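PDB 6CUL: pyoverdine synthetase F from Pseudomonas aeruginosa PAO1, which has an alpha/beta fold built on a mixed beta-sheet flanked by helices and binds N-(4-{[(2-amino-4-oxo-1,4-dihydroquinazolin-6-yl)methyl]amino}benzene-1-carbonyl)-D-glutamic acid in a pocket. Local coordinates for residues 30-35 / 87-92; 129-134 / 150-155; 189-194 / 249-254. All coordinates share one frame; numbering follows the deposited sequence.

Contact 1. Residues 30-35 / 87-92; sequences QRYMKS and FYPADL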
loop_
_atom_site.group_PDB
_atom_site.type_symbol
_atom_site.label_atom_id
_atom_site.label_comp_id
_atom_site.label_asym_id
_atom_site.label_seq_id
_atom_site.Cartn_x
_atom_site.Cartn_y
_atom_site.Cartn_z
ATOM N N GLN A 30 -4.133 3.857 23.019
ATOM C CA GLN A 30 -4.533 3.373 21.697
ATOM C C GLN A 30 -4.517 4.374 20.563
ATOM O O GLN A 30 -4.583 5.538 20.808
ATOM C CB GLN A 30 -5.891 2.744 21.819
ATOM C CG GLN A 30 -5.787 1.247 21.934
ATOM C CD GLN A 30 -7.106 0.581 21.802
ATOM O OE1 GLN A 30 -8.136 1.093 22.243
ATOM N NE2 GLN A 30 -7.099 -0.553 21.142
ATOM N N ARG A 31 -4.405 3.917 19.315
ATOM C CA ARG A 31 -4.339 4.839 18.242
ATOM C C ARG A 31 -5.167 4.145 17.160
ATOM O O ARG A 31 -5.143 2.974 17.000
ATOM C CB ARG A 31 -2.895 4.958 17.768
ATOM C CG ARG A 31 -2.264 6.326 17.700
ATOM C CD ARG A 31 -2.111 6.933 19.060
ATOM N NE ARG A 31 -1.326 8.141 19.179
ATOM C CZ ARG A 31 -1.113 8.730 20.336
ATOM N NH1 ARG A 31 -1.567 8.206 21.429
ATOM N NH2 ARG A 31 -0.459 9.843 20.426
ATOM N N TYR A 32 -5.868 4.896 16.377
ATOM C CA TYR A 32 -6.631 4.350 15.285
ATOM C C TYR A 32 -5.738 4.123 14.076
ATOM O O TYR A 32 -5.152 5.020 13.596
ATOM C CB TYR A 32 -7.780 5.288 14.950
ATOM C CG TYR A 32 -8.540 4.930 13.726
ATOM C CD1 TYR A 32 -9.531 3.974 13.739
ATOM C CD2 TYR A 32 -8.268 5.543 12.574
ATOM C CE1 TYR A 32 -10.202 3.659 12.629
ATOM C CE2 TYR A 32 -8.935 5.235 11.465
ATOM C CZ TYR A 32 -9.908 4.299 11.496
ATOM O OH TYR A 32 -10.483 4.069 10.324
HETATM N N MSE A 33 -5.654 2.902 13.588
HETATM C CA MSE A 33 -4.780 2.577 12.467
HETATM C C MSE A 33 -5.457 2.928 11.198
HETATM O O MSE A 33 -6.125 2.118 10.622
HETATM C CB MSE A 33 -4.441 1.103 12.442
HETATM C CG MSE A 33 -3.395 0.635 11.462
HETATM SE SE MSE A 33 -1.682 1.497 11.531
HETATM C CE MSE A 33 -0.794 0.357 12.746
ATOM N N LYS A 34 -5.328 4.171 10.798
ATOM C CA LYS A 34 -5.967 4.690 9.636
ATOM C C LYS A 34 -5.307 4.121 8.426
ATOM O O LYS A 34 -4.148 3.924 8.444
ATOM C CB LYS A 34 -5.835 6.199 9.637
ATOM C CG LYS A 34 -6.593 6.951 8.588
ATOM C CD LYS A 34 -6.103 8.353 8.502
ATOM C CE LYS A 34 -6.743 9.280 9.511
ATOM N NZ LYS A 34 -6.375 10.703 9.437
ATOM N N SER A 35 -6.078 3.827 7.412
ATOM C CA SER A 35 -5.556 3.348 6.192
ATOM C C SER A 35 -4.958 4.408 5.319
ATOM O O SER A 35 -5.138 5.551 5.511
ATOM C CB SER A 35 -6.592 2.607 5.424
ATOM O OG SER A 35 -7.494 3.430 4.849
ATOM N N PHE A 87 -12.467 -1.652 6.834
ATOM C CA PHE A 87 -11.168 -0.991 6.579
ATOM C C PHE A 87 -11.034 0.538 6.804
ATOM O O PHE A 87 -9.978 1.045 6.832
ATOM C CB PHE A 87 -10.696 -1.335 5.174
ATOM C CG PHE A 87 -10.557 -2.768 4.934
ATOM C CD1 PHE A 87 -11.624 -3.520 4.610
ATOM C CD2 PHE A 87 -9.377 -3.361 5.053
ATOM C CE1 PHE A 87 -11.523 -4.850 4.410
ATOM C CE2 PHE A 87 -9.251 -4.682 4.858
ATOM C CZ PHE A 87 -10.331 -5.435 4.541
ATOM N N TYR A 88 -12.162 1.162 6.841
ATOM C CA TYR A 88 -12.429 2.540 7.028
ATOM C C TYR A 88 -13.909 2.612 7.437
ATOM O O TYR A 88 -14.608 1.649 7.362
ATOM C CB TYR A 88 -12.128 3.360 5.752
ATOM C CG TYR A 88 -12.769 2.853 4.505
ATOM C CD1 TYR A 88 -14.095 2.937 4.328
ATOM C CD2 TYR A 88 -12.049 2.265 3.533
ATOM C CE1 TYR A 88 -14.682 2.466 3.213
ATOM C CE2 TYR A 88 -12.622 1.792 2.425
ATOM C CZ TYR A 88 -13.953 1.897 2.277
ATOM O OH TYR A 88 -14.562 1.435 1.167
ATOM N N PRO A 89 -14.381 3.753 7.886
ATOM C CA PRO A 89 -15.785 3.665 8.214
ATOM C C PRO A 89 -16.609 3.429 6.984
ATOM O O PRO A 89 -16.539 4.232 6.137
ATOM C CB PRO A 89 -16.084 5.024 8.749
ATOM C CG PRO A 89 -14.827 5.504 9.263
ATOM C CD PRO A 89 -13.777 4.963 8.402
ATOM N N ALA A 90 -17.503 2.473 7.011
ATOM C CA ALA A 90 -18.340 2.105 5.879
ATOM C C ALA A 90 -19.107 3.279 5.304
ATOM O O ALA A 90 -19.442 3.258 4.144
ATOM C CB ALA A 90 -19.293 1.036 6.273
ATOM N N ASP A 91 -19.299 4.297 6.102
ATOM C CA ASP A 91 -19.939 5.471 5.622
ATOM C C ASP A 91 -18.983 6.533 4.986
ATOM O O ASP A 91 -19.463 7.549 4.614
ATOM C CB ASP A 91 -20.780 6.031 6.742
ATOM C CG ASP A 91 -19.986 6.391 7.915
ATOM O OD1 ASP A 91 -18.867 6.759 7.670
ATOM O OD2 ASP A 91 -20.443 6.336 9.059
ATOM N N LEU A 92 -17.713 6.254 4.757
ATOM C CA LEU A 92 -16.838 7.292 4.299
ATOM C C LEU A 92 -17.228 7.888 2.970
ATOM O O LEU A 92 -17.636 7.179 2.102
ATOM C CB LEU A 92 -15.399 6.780 4.264
ATOM C CG LEU A 92 -14.250 7.765 4.116
ATOM C CD1 LEU A 92 -14.468 8.943 5.030
ATOM C CD2 LEU A 92 -12.925 7.114 4.391
#
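With chi1 at 172°, Tyr32 swings its ring out from strand 29-32 and away from its own backbone N, and the phenol end arrives at Tyr88 and Pro89. Its OH lies 3.9 Å from Pro89 CD and 4.1 Å from Tyr88 CA; the hydroxyl, which meets aliphatic carbon here, is hydrogen-bonded to Glu38 OE1 outside the two segments. Ser35, at chi1 75°, holds OG between its backbone N and carbonyl carbon, from where it caps Glu38 N as the N-cap of helix 36-46. So engaged, Ser35 OG lies 4.0 Å from Phe87 O, too far for a hydrogen bond, and touches it by packing alone. Beyond Tyr88, the chain closes a type I turn with Leu92 N bonded to Pro89 O at 2.7 Å.

This is modest packing between strand 29-32 with the turn after it and the irregular segment 87-92, burying 126 Å². Phe87 stacks on Tyr76, and Tyr88 OH binds Asn100. Helix 36-46 borders both segments through Glu38, which also touches Tyr88, Pro89 and Leu92, while strand 29-32 pairs antiparallel with strand 23-26 and Met33 leans on Phe256 of helix 248-271.

Contact 2. Residues 129-134 / 150-155; sequences RRLHDT and VILDEL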
loop_
_atom_site.group_PDB
_atom_site.type_symbol
_atom_site.label_atom_id
_atom_site.label_comp_id
_atom_site.label_asym_id
_atom_site.label_seq_id
_atom_site.Cartn_x
_atom_site.Cartn_y
_atom_site.Cartn_z
ATOM N N ARG A 129 -3.597 -8.143 -17.602
ATOM C CA ARG A 129 -4.318 -7.687 -18.750
ATOM C C ARG A 129 -5.656 -7.083 -18.348
ATOM O O ARG A 129 -6.013 -6.091 -18.871
ATOM C CB ARG A 129 -4.481 -8.784 -19.733
ATOM C CG ARG A 129 -5.104 -8.302 -21.000
ATOM C CD ARG A 129 -6.618 -8.275 -20.974
ATOM N NE ARG A 129 -7.203 -9.549 -20.677
ATOM C CZ ARG A 129 -8.469 -9.719 -20.374
ATOM N NH1 ARG A 129 -9.262 -8.698 -20.289
ATOM N NH2 ARG A 129 -8.923 -10.911 -20.095
ATOM N N ARG A 130 -6.354 -7.703 -17.408
ATOM C CA ARG A 130 -7.562 -7.143 -16.816
ATOM C C ARG A 130 -7.272 -5.875 -15.993
ATOM O O ARG A 130 -8.126 -5.070 -15.853
ATOM C CB ARG A 130 -8.255 -8.134 -15.909
ATOM C CG ARG A 130 -9.334 -8.957 -16.542
ATOM C CD ARG A 130 -10.031 -9.897 -15.570
ATOM N NE ARG A 130 -9.139 -10.743 -14.772
ATOM C CZ ARG A 130 -9.337 -11.076 -13.498
ATOM N NH1 ARG A 130 -10.359 -10.636 -12.848
ATOM N NH2 ARG A 130 -8.470 -11.836 -12.895
ATOM N N LEU A 131 -6.132 -5.740 -15.361
ATOM C CA LEU A 131 -5.842 -4.496 -14.692
ATOM C C LEU A 131 -5.855 -3.314 -15.684
ATOM O O LEU A 131 -6.538 -2.360 -15.470
ATOM C CB LEU A 131 -4.514 -4.577 -13.929
ATOM C CG LEU A 131 -4.407 -5.458 -12.692
ATOM C CD1 LEU A 131 -3.108 -5.318 -11.982
ATOM C CD2 LEU A 131 -5.490 -5.185 -11.713
ATOM N N HIS A 132 -5.099 -3.453 -16.766
ATOM C CA HIS A 132 -4.938 -2.468 -17.831
ATOM C C HIS A 132 -6.186 -2.022 -18.456
ATOM O O HIS A 132 -6.378 -0.904 -18.753
ATOM C CB HIS A 132 -4.047 -3.026 -18.940
ATOM C CG HIS A 132 -3.926 -2.133 -20.129
ATOM N ND1 HIS A 132 -4.707 -2.274 -21.245
ATOM C CD2 HIS A 132 -3.131 -1.076 -20.373
ATOM C CE1 HIS A 132 -4.407 -1.343 -22.111
ATOM N NE2 HIS A 132 -3.443 -0.614 -21.612
ATOM N N ASP A 133 -7.018 -2.973 -18.681
ATOM C CA ASP A 133 -8.277 -2.821 -19.373
ATOM C C ASP A 133 -9.256 -2.033 -18.574
ATOM O O ASP A 133 -9.851 -1.160 -19.098
ATOM C CB ASP A 133 -8.917 -4.172 -19.664
ATOM C CG ASP A 133 -8.402 -4.843 -20.899
ATOM O OD1 ASP A 133 -7.332 -4.550 -21.389
ATOM O OD2 ASP A 133 -9.092 -5.734 -21.346
ATOM N N THR A 134 -9.441 -2.349 -17.339
ATOM C CA THR A 134 -10.348 -1.534 -16.597
ATOM C C THR A 134 -9.820 -0.214 -16.090
ATOM O O THR A 134 -10.600 0.498 -15.603
ATOM C CB THR A 134 -11.011 -2.197 -15.430
ATOM O OG1 THR A 134 -12.165 -1.456 -15.128
ATOM C CG2 THR A 134 -10.169 -2.123 -14.266
ATOM N N VAL A 150 0.367 -8.633 -5.659
ATOM C CA VAL A 150 0.786 -9.126 -6.915
ATOM C C VAL A 150 1.910 -8.227 -7.369
ATOM O O VAL A 150 1.876 -7.071 -7.136
ATOM C CB VAL A 150 -0.390 -9.121 -7.886
ATOM C CG1 VAL A 150 -0.001 -9.458 -9.291
ATOM C CG2 VAL A 150 -1.444 -10.071 -7.434
ATOM N N ILE A 151 2.888 -8.778 -8.068
ATOM C CA ILE A 151 4.014 -8.033 -8.547
ATOM C C ILE A 151 3.767 -7.735 -9.952
ATOM O O ILE A 151 3.700 -8.625 -10.708
ATOM C CB ILE A 151 5.246 -8.888 -8.598
ATOM C CG1 ILE A 151 5.482 -9.582 -7.278
ATOM C CG2 ILE A 151 6.396 -8.044 -9.049
ATOM C CD1 ILE A 151 5.186 -8.763 -6.050
ATOM N N LEU A 152 3.719 -6.486 -10.313
ATOM C CA LEU A 152 3.420 -6.193 -11.672
ATOM C C LEU A 152 4.639 -6.177 -12.558
ATOM O O LEU A 152 5.442 -5.381 -12.403
ATOM C CB LEU A 152 2.699 -4.861 -11.730
ATOM C CG LEU A 152 1.271 -4.873 -11.199
ATOM C CD1 LEU A 152 1.240 -4.529 -9.743
ATOM C CD2 LEU A 152 0.398 -3.957 -11.980
ATOM N N ASP A 153 4.828 -7.152 -13.408
ATOM C CA ASP A 153 5.930 -7.133 -14.346
ATOM C C ASP A 153 5.495 -6.788 -15.759
ATOM O O ASP A 153 6.314 -6.289 -16.481
ATOM C CB ASP A 153 6.739 -8.446 -14.375
ATOM C CG ASP A 153 5.978 -9.590 -14.945
ATOM O OD1 ASP A 153 4.808 -9.379 -15.104
ATOM O OD2 ASP A 153 6.472 -10.671 -15.204
ATOM N N GLU A 154 4.294 -7.147 -16.131
ATOM C CA GLU A 154 3.776 -6.871 -17.436
ATOM C C GLU A 154 3.068 -5.564 -17.607
ATOM O O GLU A 154 3.165 -4.982 -18.638
ATOM C CB GLU A 154 2.885 -7.990 -17.916
ATOM C CG GLU A 154 3.656 -9.209 -18.322
ATOM C CD GLU A 154 2.756 -10.307 -18.769
ATOM O OE1 GLU A 154 1.631 -9.950 -19.156
ATOM O OE2 GLU A 154 3.155 -11.463 -18.747
ATOM N N LEU A 155 2.357 -5.118 -16.591
ATOM C CA LEU A 155 1.705 -3.821 -16.661
ATOM C C LEU A 155 2.692 -2.684 -16.780
ATOM O O LEU A 155 2.357 -1.681 -17.298
ATOM C CB LEU A 155 0.730 -3.560 -15.517
ATOM C CG LEU A 155 -0.412 -2.576 -15.807
ATOM C CD1 LEU A 155 -1.440 -3.176 -16.716
ATOM C CD2 LEU A 155 -1.108 -2.080 -14.563
#
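Leucine-rich packing of a helix against a loop joins Leu131 and His132 to Leu152 and Leu155 at the margin of the Rossmann-like alpha/beta core. Helix 118-136 is the helical part of a beta-alpha-beta crossover, running between the parallel strands 103-105 and 142-145 of the central sheet; residues 150-155 belong to the irregular link from strand 142-145 to strand 166-170. The two segments bury 167 Å² together, and no hydrogen bond spans them through the residues of these segments.

Leu155 buries the most surface of any residue in the contact. Its CG lies opposite the backbone N (chi1 -154°), which carries the two methyl groups over the helix. CD2 comes to 4.3 Å from Leu131 CB. On the loop side of Leu131, CD1 meets Leu152 CD2 at 3.8 Å, the two side chains crossing obliquely. Leu131 also rests on Val106, and this apolar cluster is buried.

Polar groups frame the apolar patch. The carboxylate of Glu128, one turn before His132, accepts bonds from Glu154 N through OE2 and from Leu155 N through OE1, tying the loop backbone to the helix. On the helix itself, Arg129 NH1 forms a salt bridge with Asp133 OD2 at 3.2 Å, reaching the oxygen from above the carboxylate plane although the acceptor lies close to the guanidinium plane. Asp133 OD1 lies at the edge of the His132 ring and takes a weak bond from ND1, 3.5 Å long yet nearly straight at 170°. The same ring meets Phe162 at about 80° between planes. Leu155 CD1, which comes to the ring at a slant, presses against His132 CB at 3.4 Å and lies 3.7 Å from His132 N.

Contact 3. Residues 189-194 / 249-254; sequences LDALYG and LELRWN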
loop_
_atom_site.group_PDB
_atom_site.type_symbol
_atom_site.label_atom_id
_atom_site.label_comp_id
_atom_site.label_asym_id
_atom_site.label_seq_id
_atom_site.Cartn_x
_atom_site.Cartn_y
_atom_site.Cartn_z
ATOM N N LEU A 189 9.805 -4.219 9.582
ATOM C CA LEU A 189 10.533 -5.044 10.497
ATOM C C LEU A 189 12.063 -4.772 10.407
ATOM O O LEU A 189 12.691 -4.661 11.371
ATOM C CB LEU A 189 10.177 -6.502 10.301
ATOM C CG LEU A 189 8.806 -7.061 10.712
ATOM C CD1 LEU A 189 8.175 -7.874 9.651
ATOM C CD2 LEU A 189 8.873 -7.868 11.954
ATOM N N ASP A 190 12.637 -4.578 9.232
ATOM C CA ASP A 190 14.057 -4.242 9.138
ATOM C C ASP A 190 14.353 -2.926 9.898
ATOM O O ASP A 190 15.400 -2.812 10.439
ATOM C CB ASP A 190 14.510 -4.075 7.703
ATOM C CG ASP A 190 14.855 -5.313 7.049
ATOM O OD1 ASP A 190 15.041 -6.299 7.622
ATOM O OD2 ASP A 190 14.945 -5.318 5.901
ATOM N N ALA A 191 13.456 -1.929 9.820
ATOM C CA ALA A 191 13.505 -0.722 10.523
ATOM C C ALA A 191 13.386 -0.925 12.030
ATOM O O ALA A 191 14.084 -0.312 12.719
ATOM C CB ALA A 191 12.435 0.162 10.010
ATOM N N LEU A 192 12.508 -1.757 12.535
ATOM C CA LEU A 192 12.432 -1.996 13.930
ATOM C C LEU A 192 13.647 -2.721 14.431
ATOM O O LEU A 192 14.163 -2.361 15.404
ATOM C CB LEU A 192 11.184 -2.776 14.236
ATOM C CG LEU A 192 10.786 -3.199 15.636
ATOM C CD1 LEU A 192 9.977 -2.148 16.304
ATOM C CD2 LEU A 192 9.989 -4.456 15.643
ATOM N N TYR A 193 14.122 -3.751 13.773
ATOM C CA TYR A 193 15.325 -4.411 14.217
ATOM C C TYR A 193 16.624 -3.583 14.097
ATOM O O TYR A 193 17.483 -3.760 14.882
ATOM C CB TYR A 193 15.415 -5.848 13.696
ATOM C CG TYR A 193 14.250 -6.709 14.123
ATOM C CD1 TYR A 193 14.071 -7.027 15.391
ATOM C CD2 TYR A 193 13.327 -7.175 13.231
ATOM C CE1 TYR A 193 13.006 -7.778 15.773
ATOM C CE2 TYR A 193 12.252 -7.891 13.629
ATOM C CZ TYR A 193 12.142 -8.193 14.901
ATOM O OH TYR A 193 11.168 -8.925 15.339
ATOM N N GLY A 194 16.762 -2.706 13.108
ATOM C CA GLY A 194 17.885 -1.819 12.920
ATOM C C GLY A 194 18.039 -0.886 14.073
ATOM O O GLY A 194 19.124 -0.504 14.375
ATOM N N LEU A 249 3.548 -2.371 15.887
ATOM C CA LEU A 249 2.345 -1.581 15.730
ATOM C C LEU A 249 2.637 -0.111 15.853
ATOM O O LEU A 249 1.987 0.619 15.239
ATOM C CB LEU A 249 1.290 -1.971 16.730
ATOM C CG LEU A 249 0.735 -3.313 16.433
ATOM C CD1 LEU A 249 -0.159 -3.766 17.524
ATOM C CD2 LEU A 249 0.053 -3.306 15.122
ATOM N N GLU A 250 3.515 0.296 16.762
ATOM C CA GLU A 250 3.942 1.675 16.893
ATOM C C GLU A 250 4.748 2.195 15.700
ATOM O O GLU A 250 4.578 3.267 15.296
ATOM C CB GLU A 250 4.729 1.887 18.156
ATOM C CG GLU A 250 3.936 1.840 19.421
ATOM C CD GLU A 250 4.623 1.104 20.518
ATOM O OE1 GLU A 250 5.648 0.578 20.276
ATOM O OE2 GLU A 250 4.112 1.042 21.594
ATOM N N LEU A 251 5.664 1.422 15.190
ATOM C CA LEU A 251 6.424 1.837 14.034
ATOM C C LEU A 251 5.578 2.031 12.769
ATOM O O LEU A 251 5.732 2.995 12.125
ATOM C CB LEU A 251 7.581 0.890 13.769
ATOM C CG LEU A 251 8.566 1.281 12.684
ATOM C CD1 LEU A 251 8.845 2.752 12.691
ATOM C CD2 LEU A 251 9.848 0.551 12.866
ATOM N N ARG A 252 4.657 1.133 12.500
ATOM C CA ARG A 252 3.794 1.251 11.360
ATOM C C ARG A 252 2.967 2.488 11.419
ATOM O O ARG A 252 2.909 3.159 10.488
ATOM C CB ARG A 252 2.822 0.069 11.264
ATOM C CG ARG A 252 3.408 -1.238 10.793
ATOM C CD ARG A 252 2.399 -2.280 10.283
ATOM N NE ARG A 252 1.128 -2.316 10.892
ATOM C CZ ARG A 252 0.635 -3.358 11.489
ATOM N NH1 ARG A 252 1.276 -4.461 11.553
ATOM N NH2 ARG A 252 -0.540 -3.272 11.996
ATOM N N TRP A 253 2.338 2.733 12.545
ATOM C CA TRP A 253 1.545 3.904 12.725
ATOM C C TRP A 253 2.438 5.139 12.578
ATOM O O TRP A 253 2.180 5.904 11.781
ATOM C CB TRP A 253 0.871 3.845 14.114
ATOM C CG TRP A 253 -0.256 4.781 14.348
ATOM C CD1 TRP A 253 -1.557 4.537 14.194
ATOM C CD2 TRP A 253 -0.159 6.117 14.774
ATOM N NE1 TRP A 253 -2.266 5.608 14.479
ATOM C CE2 TRP A 253 -1.431 6.609 14.847
ATOM C CE3 TRP A 253 0.899 6.954 15.102
ATOM C CZ2 TRP A 253 -1.682 7.908 15.223
ATOM C CZ3 TRP A 253 0.656 8.196 15.446
ATOM C CH2 TRP A 253 -0.623 8.684 15.515
ATOM N N ASN A 254 3.527 5.238 13.250
ATOM C CA ASN A 254 4.309 6.403 13.083
ATOM C C ASN A 254 4.835 6.669 11.660
ATOM O O ASN A 254 4.839 7.768 11.223
ATOM C CB ASN A 254 5.444 6.335 14.029
ATOM C CG ASN A 254 5.018 6.560 15.427
ATOM O OD1 ASN A 254 3.935 6.921 15.691
ATOM N ND2 ASN A 254 5.897 6.336 16.316
#
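Apolar contact carries the meeting of Leu251 with Ala191 and Leu192, where the two segments touch through a single methyl group. Leu251 points at the other helix with its CG trans to the backbone N (chi1 -173°), and the CD2 branch makes every close approach. It rests 3.9 Å from Ala191 CB and 3.8 Å from Leu192 CB, a wedge between consecutive residues of helix 187-195. The same methyl comes within 3.5 Å of Leu192 N, so it meets backbone as well as side chain; the small Ala191 side chain is consistent with this close approach. Only 111 Å² is buried, but all three residues are buried in the protein.

Main-chain bonds keep each surface helical. Tyr193 N binds Leu189 O at 2.9 Å, and Gly194 N binds Asp190 O at 3.0 Å; in the other helix, Asn254 N to Glu250 O is likewise 3.0 Å.

One side-chain bond lies beside the apolar contact: Glu250 OE1 accepts from Thr247 N just ahead of helix 248-271, a bond of the kind found in a capping box.

The contact thus packs the short helix 187-195 onto the first turns of the long C-terminal helix 248-271. Leu192 extends it to Ile248 and Leu251 to Thr188, while Gly194 is bonded through its backbone to Leu214, ahead of strand 216-223.

In the fold
Contacts 1 and 3 adjoin, whereas contact 2 lies across the centre of the chain from both. Although 20 Å separates the centres of contacts 1 and 3, Tyr32 O is 3.1 Å from Trp253 NE1, a probable hydrogen bond, and Met33 CE packs 3.7 Å from Arg252 NH2; helix 248-271 therefore meets strand 29-32 and helix 187-195. Contact 2 comes no nearer than about 15 Å to contact 1 and about 16 Å to contact 3, nearest atoms in each case. Contacts 1 and 2 both border the surroundings of the bound ligand: the Phe87 side chain of contact 1 is about 10 Å from it, and Val150 of contact 2 touches Tyr110, a residue of its pocket.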